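Local atomic coordinates of DUF7790 domain-containing protein (Leptospira interrogans serogroup Icterohaemorrhagiae serovar copenhageni, PDB entry 6ULO), a protein that is of unknown function but has a Rossmann-like alpha/beta fold, belongs to the NADP-binding Rossmann clan and is probably anchored in a membrane. Residues 57-62 with 315-320; 249-254 with 284-289. One frame throughout, in Å; residues are numbered along the deposited sequence.

In the fold
Both contacts pack against one mixed eight-stranded sheet, on the same side of the chain's centre, with their own centres about 10 Å apart. Interaction 1 joins the short helix 57-60, which comes just before the first strand, to strand 315-318 near the end of the chain; interaction 2, nested within the chain between the two segments of interaction 1, joins strand 249-255 to helix 283-291. They touch: Leu250, its side chain directed away from helix 283-291, packs against the backbone O of His59, while Lys320 O receives probable hydrogen bonds from Asn285 ND2 and Trp289 NE1. Strand 277-282 lies between strands 249-255 and 315-318, so the two contacts lie on opposite faces of the late-chain half of the Rossmann-like sheet.

Interaction 1 (57-62 with 315-320); sequences IPHVQN and ITVVDK
His59 meets Ile315 and Val317 with its imidazole ring, and every approach within 4.5 Å between 57-62 and 315-320 involves that one side chain. The contacts are van der Waals in kind. His59 CD2 lies 3.8 Å from Ile315 CD1, whose methyl also comes within 3.9 Å of His59 NE2. Across NE2, the other carbon, His59 CE1, is 3.7 Å from Val317 CG2. Both methyls reach the ring obliquely, so the geometry defines no stack. Ile315 runs extended from the strand (chi1 -179°, chi2 166°), which carries CD1 out to meet a histidine arriving from the opposite direction. Val317 instead offers the branch lying beside its own backbone N.

No backbone hydrogen bond joins the two segments: Gln61 N bonds to Ile57 O at 3.0 Å, closing the short helical turn that presents His59, and Thr316 and Val318 pair with strand 277-282 while Val317 pairs with Thr308. Ile315 and Val317 face the helix; Thr316 and Val318 pack beneath helix 299-306 on the other face of the sheet. His59 also rests on Val280 of the adjacent strand.

The buried surface is modest, 113 Å² over both sides, and the three touching residues are partly exposed. With no hydrogen bond crossing, the chemistry implies that shape and dispersion hold this contact, with the CD2-NE2-CE1 end of the imidazole packing against two methyl groups.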
loop_
_atom_site.group_PDB
_atom_site.type_symbol
_atom_site.label_atom_id
_atom_site.label_comp_id
_atom_site.label_asym_id
_atom_site.label_seq_id
_atom_site.Cartn_x
_atom_site.Cartn_y
_atom_site.Cartn_z
ATOM N N ILE A 57 -7.336 3.183 -11.675
ATOM C CA ILE A 57 -6.399 3.101 -12.798
ATOM C C ILE A 57 -6.181 4.425 -13.517
ATOM O O ILE A 57 -5.026 4.819 -13.689
ATOM C CB ILE A 57 -6.770 1.952 -13.738
ATOM C CG1 ILE A 57 -6.620 0.602 -13.024
ATOM C CG2 ILE A 57 -5.888 2.022 -15.015
ATOM C CD1 ILE A 57 -7.237 -0.550 -13.816
ATOM N N PRO A 58 -7.206 5.139 -13.965
ATOM C CA PRO A 58 -6.936 6.364 -14.741
ATOM C C PRO A 58 -6.270 7.448 -13.924
ATOM O O PRO A 58 -5.620 8.319 -14.511
ATOM C CB PRO A 58 -8.320 6.813 -15.232
ATOM C CG PRO A 58 -9.327 5.943 -14.544
ATOM C CD PRO A 58 -8.631 4.747 -13.971
ATOM N N HIS A 59 -6.423 7.417 -12.601
ATOM C CA HIS A 59 -5.781 8.393 -11.721
ATOM C C HIS A 59 -4.330 8.067 -11.423
ATOM O O HIS A 59 -3.488 8.975 -11.387
ATOM C CB HIS A 59 -6.574 8.480 -10.424
ATOM C CG HIS A 59 -7.972 8.937 -10.640
ATOM N ND1 HIS A 59 -8.280 10.255 -10.890
ATOM C CD2 HIS A 59 -9.140 8.250 -10.700
ATOM C CE1 HIS A 59 -9.578 10.361 -11.087
ATOM N NE2 HIS A 59 -10.122 9.163 -10.975
ATOM N N VAL A 60 -4.016 6.799 -11.155
ATOM C CA VAL A 60 -2.670 6.452 -10.720
ATOM C C VAL A 60 -1.741 5.991 -11.832
ATOM O O VAL A 60 -0.528 5.923 -11.604
ATOM C CB VAL A 60 -2.702 5.404 -9.588
ATOM C CG1 VAL A 60 -3.503 5.900 -8.408
ATOM C CG2 VAL A 60 -3.232 4.066 -10.100
ATOM N N GLN A 61 -2.256 5.634 -13.005
ATOM C CA GLN A 61 -1.393 5.023 -14.006
ATOM C C GLN A 61 -0.221 5.939 -14.347
ATOM O O GLN A 61 -0.379 7.149 -14.564
ATOM C CB GLN A 61 -2.176 4.650 -15.263
ATOM C CG GLN A 61 -2.846 5.806 -15.968
ATOM C CD GLN A 61 -3.698 5.320 -17.111
ATOM O OE1 GLN A 61 -3.622 4.148 -17.483
ATOM N NE2 GLN A 61 -4.527 6.202 -17.670
ATOM N N ASN A 62 0.985 5.357 -14.329
ATOM C CA ASN A 62 2.210 6.040 -14.739
ATOM C C ASN A 62 2.607 7.219 -13.861
ATOM O O ASN A 62 3.479 7.984 -14.251
ATOM C CB ASN A 62 2.154 6.464 -16.205
ATOM C CG ASN A 62 1.957 5.294 -17.106
ATOM O OD1 ASN A 62 2.567 4.248 -16.912
ATOM N ND2 ASN A 62 1.083 5.446 -18.093
ATOM N N ILE A 315 -16.451 7.175 -6.681
ATOM C CA ILE A 315 -15.105 7.702 -6.541
ATOM C C ILE A 315 -15.155 9.230 -6.559
ATOM O O ILE A 315 -15.920 9.832 -7.321
ATOM C CB ILE A 315 -14.154 7.084 -7.594
ATOM C CG1 ILE A 315 -12.730 7.635 -7.427
ATOM C CG2 ILE A 315 -14.699 7.300 -9.018
ATOM C CD1 ILE A 315 -11.656 6.831 -8.190
ATOM N N THR A 316 -14.323 9.842 -5.718
ATOM C CA THR A 316 -14.227 11.288 -5.543
ATOM C C THR A 316 -12.795 11.740 -5.816
ATOM O O THR A 316 -11.834 11.023 -5.503
ATOM C CB THR A 316 -14.636 11.628 -4.095
ATOM O OG1 THR A 316 -16.052 11.472 -3.954
ATOM C CG2 THR A 316 -14.277 13.023 -3.685
ATOM N N VAL A 317 -12.664 12.918 -6.428
ATOM C CA VAL A 317 -11.399 13.646 -6.487
ATOM C C VAL A 317 -11.541 14.838 -5.562
ATOM O O VAL A 317 -12.446 15.654 -5.745
ATOM C CB VAL A 317 -11.096 14.132 -7.911
ATOM C CG1 VAL A 317 -9.808 14.942 -7.943
ATOM C CG2 VAL A 317 -11.100 12.971 -8.909
ATOM N N VAL A 318 -10.647 14.970 -4.587
ATOM C CA VAL A 318 -10.617 16.186 -3.777
ATOM C C VAL A 318 -9.729 17.178 -4.516
ATOM O O VAL A 318 -8.489 17.111 -4.427
ATOM C CB VAL A 318 -10.143 15.955 -2.340
ATOM C CG1 VAL A 318 -10.021 17.286 -1.605
ATOM C CG2 VAL A 318 -11.105 15.032 -1.597
ATOM N N ASP A 319 -10.366 18.076 -5.268
ATOM C CA ASP A 319 -9.671 19.043 -6.088
ATOM C C ASP A 319 -9.907 20.472 -5.620
ATOM O O ASP A 319 -9.406 21.403 -6.256
ATOM C CB ASP A 319 -10.059 18.872 -7.569
ATOM C CG ASP A 319 -11.565 18.814 -7.794
ATOM O OD1 ASP A 319 -12.348 19.022 -6.840
ATOM O OD2 ASP A 319 -11.969 18.528 -8.944
ATOM N N LYS A 320 -10.637 20.668 -4.522
ATOM C CA LYS A 320 -10.934 21.977 -3.962
ATOM C C LYS A 320 -10.145 22.150 -2.681
ATOM O O LYS A 320 -9.651 21.191 -2.096
ATOM C CB LYS A 320 -12.434 22.099 -3.675
ATOM C CG LYS A 320 -13.297 22.084 -4.936
ATOM C CD LYS A 320 -14.813 22.091 -4.649
ATOM C CE LYS A 320 -15.336 20.742 -4.155
ATOM N NZ LYS A 320 -16.818 20.727 -3.992
#

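Interaction 2 (249-254 with 284-289); sequences SLVVRT and SNFQKW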
loop_
_atom_site.group_PDB
_atom_site.type_symbol
_atom_site.label_atom_id
_atom_site.label_comp_id
_atom_site.label_asym_id
_atom_site.label_seq_id
_atom_site.Cartn_x
_atom_site.Cartn_y
_atom_site.Cartn_z
ATOM N N SER A 249 1.495 13.992 -7.713
ATOM C CA SER A 249 1.442 12.978 -6.660
ATOM C C SER A 249 0.055 12.921 -6.033
ATOM O O SER A 249 -0.561 13.968 -5.793
ATOM C CB SER A 249 2.449 13.338 -5.559
ATOM O OG SER A 249 3.765 13.475 -6.071
ATOM N N LEU A 250 -0.423 11.702 -5.716
ATOM C CA LEU A 250 -1.772 11.491 -5.181
ATOM C C LEU A 250 -1.775 10.758 -3.846
ATOM O O LEU A 250 -0.971 9.838 -3.616
ATOM C CB LEU A 250 -2.627 10.622 -6.138
ATOM C CG LEU A 250 -3.004 11.254 -7.456
ATOM C CD1 LEU A 250 -3.866 10.283 -8.263
ATOM C CD2 LEU A 250 -3.745 12.574 -7.223
ATOM N N VAL A 251 -2.698 11.175 -2.983
ATOM C CA VAL A 251 -3.253 10.352 -1.913
ATOM C C VAL A 251 -4.294 9.422 -2.506
ATOM O O VAL A 251 -5.125 9.861 -3.312
ATOM C CB VAL A 251 -3.940 11.240 -0.856
ATOM C CG1 VAL A 251 -4.652 10.395 0.196
ATOM C CG2 VAL A 251 -2.973 12.242 -0.210
ATOM N N VAL A 252 -4.308 8.170 -2.069
ATOM C CA VAL A 252 -5.390 7.239 -2.325
ATOM C C VAL A 252 -5.977 6.814 -0.983
ATOM O O VAL A 252 -5.247 6.394 -0.080
ATOM C CB VAL A 252 -4.877 6.009 -3.091
ATOM C CG1 VAL A 252 -6.020 4.968 -3.259
ATOM C CG2 VAL A 252 -4.241 6.414 -4.409
ATOM N N ARG A 253 -7.308 6.883 -0.854
ATOM C CA ARG A 253 -7.976 6.463 0.374
ATOM C C ARG A 253 -9.339 5.887 0.006
ATOM O O ARG A 253 -9.830 6.035 -1.124
ATOM C CB ARG A 253 -8.170 7.641 1.362
ATOM C CG ARG A 253 -9.115 8.714 0.837
ATOM C CD ARG A 253 -9.503 9.731 1.877
ATOM N NE ARG A 253 -8.375 10.520 2.370
ATOM C CZ ARG A 253 -7.949 11.667 1.849
ATOM N NH1 ARG A 253 -8.506 12.172 0.758
ATOM N NH2 ARG A 253 -6.931 12.325 2.430
ATOM N N THR A 254 -9.951 5.259 0.997
ATOM C CA THR A 254 -11.354 4.878 0.908
ATOM C C THR A 254 -12.077 5.380 2.151
ATOM O O THR A 254 -11.464 5.673 3.189
ATOM C CB THR A 254 -11.497 3.351 0.846
ATOM O OG1 THR A 254 -10.758 2.744 1.916
ATOM C CG2 THR A 254 -11.002 2.834 -0.469
ATOM N N SER A 284 -0.160 17.609 -2.585
ATOM C CA SER A 284 -0.019 19.044 -2.316
ATOM C C SER A 284 -1.329 19.644 -1.809
ATOM O O SER A 284 -1.323 20.500 -0.910
ATOM C CB SER A 284 0.419 19.774 -3.581
ATOM O OG SER A 284 -0.571 19.632 -4.584
ATOM N N ASN A 285 -2.457 19.228 -2.392
ATOM C CA ASN A 285 -3.766 19.685 -1.924
ATOM C C ASN A 285 -4.020 19.198 -0.502
ATOM O O ASN A 285 -4.435 19.973 0.371
ATOM C CB ASN A 285 -4.843 19.191 -2.904
ATOM C CG ASN A 285 -6.261 19.607 -2.495
ATOM O OD1 ASN A 285 -6.816 19.063 -1.548
ATOM N ND2 ASN A 285 -6.854 20.562 -3.224
ATOM N N PHE A 286 -3.706 17.940 -0.230
ATOM C CA PHE A 286 -3.887 17.401 1.111
ATOM C C PHE A 286 -3.049 18.167 2.127
ATOM O O PHE A 286 -3.508 18.415 3.236
ATOM C CB PHE A 286 -3.524 15.916 1.088
ATOM C CG PHE A 286 -3.819 15.163 2.360
ATOM C CD1 PHE A 286 -5.026 15.344 3.044
ATOM C CD2 PHE A 286 -2.911 14.213 2.837
ATOM C CE1 PHE A 286 -5.316 14.599 4.180
ATOM C CE2 PHE A 286 -3.203 13.453 3.974
ATOM C CZ PHE A 286 -4.414 13.637 4.643
ATOM N N GLN A 287 -1.829 18.560 1.758
ATOM C CA GLN A 287 -0.981 19.343 2.656
ATOM C C GLN A 287 -1.620 20.684 3.013
ATOM O O GLN A 287 -1.505 21.134 4.155
ATOM C CB GLN A 287 0.399 19.545 2.028
ATOM C CG GLN A 287 1.204 18.238 1.976
ATOM C CD GLN A 287 2.459 18.385 1.121
ATOM O OE1 GLN A 287 2.488 19.216 0.227
ATOM N NE2 GLN A 287 3.492 17.595 1.402
ATOM N N LYS A 288 -2.352 21.299 2.072
ATOM C CA LYS A 288 -3.126 22.497 2.399
ATOM C C LYS A 288 -4.193 22.201 3.448
ATOM O O LYS A 288 -4.358 22.952 4.418
ATOM C CB LYS A 288 -3.786 23.089 1.152
ATOM C CG LYS A 288 -2.867 23.532 0.036
ATOM C CD LYS A 288 -3.703 24.012 -1.171
ATOM C CE LYS A 288 -2.850 24.643 -2.245
ATOM N NZ LYS A 288 -2.177 25.906 -1.787
ATOM N N TRP A 289 -4.971 21.130 3.252
ATOM C CA TRP A 289 -5.994 20.801 4.243
ATOM C C TRP A 289 -5.378 20.564 5.613
ATOM O O TRP A 289 -5.888 21.048 6.625
ATOM C CB TRP A 289 -6.806 19.578 3.785
ATOM C CG TRP A 289 -7.733 19.926 2.671
ATOM C CD1 TRP A 289 -7.486 19.833 1.319
ATOM C CD2 TRP A 289 -9.078 20.390 2.801
ATOM N NE1 TRP A 289 -8.601 20.251 0.608
ATOM C CE2 TRP A 289 -9.583 20.585 1.499
ATOM C CE3 TRP A 289 -9.903 20.677 3.898
ATOM C CZ2 TRP A 289 -10.862 21.060 1.269
ATOM C CZ3 TRP A 289 -11.179 21.141 3.656
ATOM C CH2 TRP A 289 -11.640 21.320 2.360
HETATM O O HOH W 1 0.682 16.604 -5.245
#
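A bridging water ties Ser249 to Ser284: it lies 3.0 Å from Ser249 O and accepts a hydrogen bond from Ser284 N, also at 3.0 Å. It thereby links strand 249-255 to the first turn of helix 283-291, a helix packed on one face of the mixed sheet of this Rossmann-like fold. Helix and strand are not consecutive in the chain, for the antiparallel strand 277-282 intervenes and runs directly into the helix.

The direct contact is a cation-pi pair. Arg253 CZ sits 5.0 Å from the centroid of the Phe286 ring and 25° off its normal, which places the charge over the face. The near atom is NH2, offset toward the rim and 3.3 Å from Phe286 CE1. Because the two planes stand 67° apart, the guanidinium meets the ring with its own edge instead of stacking flat. A bend about chi3 (64°) turns the group out of line with the chain that carries it. Its other nitrogens fix the rotation: NE forms a salt bridge with Glu227 and NH1 a hydrogen bond to Gln281 OE1. These anchors probably stabilise the buried positive charge, to which the ring adds a weaker electrostatic contribution.

Val251 touches both groups. Its CG1 methyl is 3.7 Å above the Arg253 guanidinium plane, offset toward the rim, while the other methyl turns to the aromatic ring, with Val251 CG2 packed 3.6 Å from Phe286 CD2.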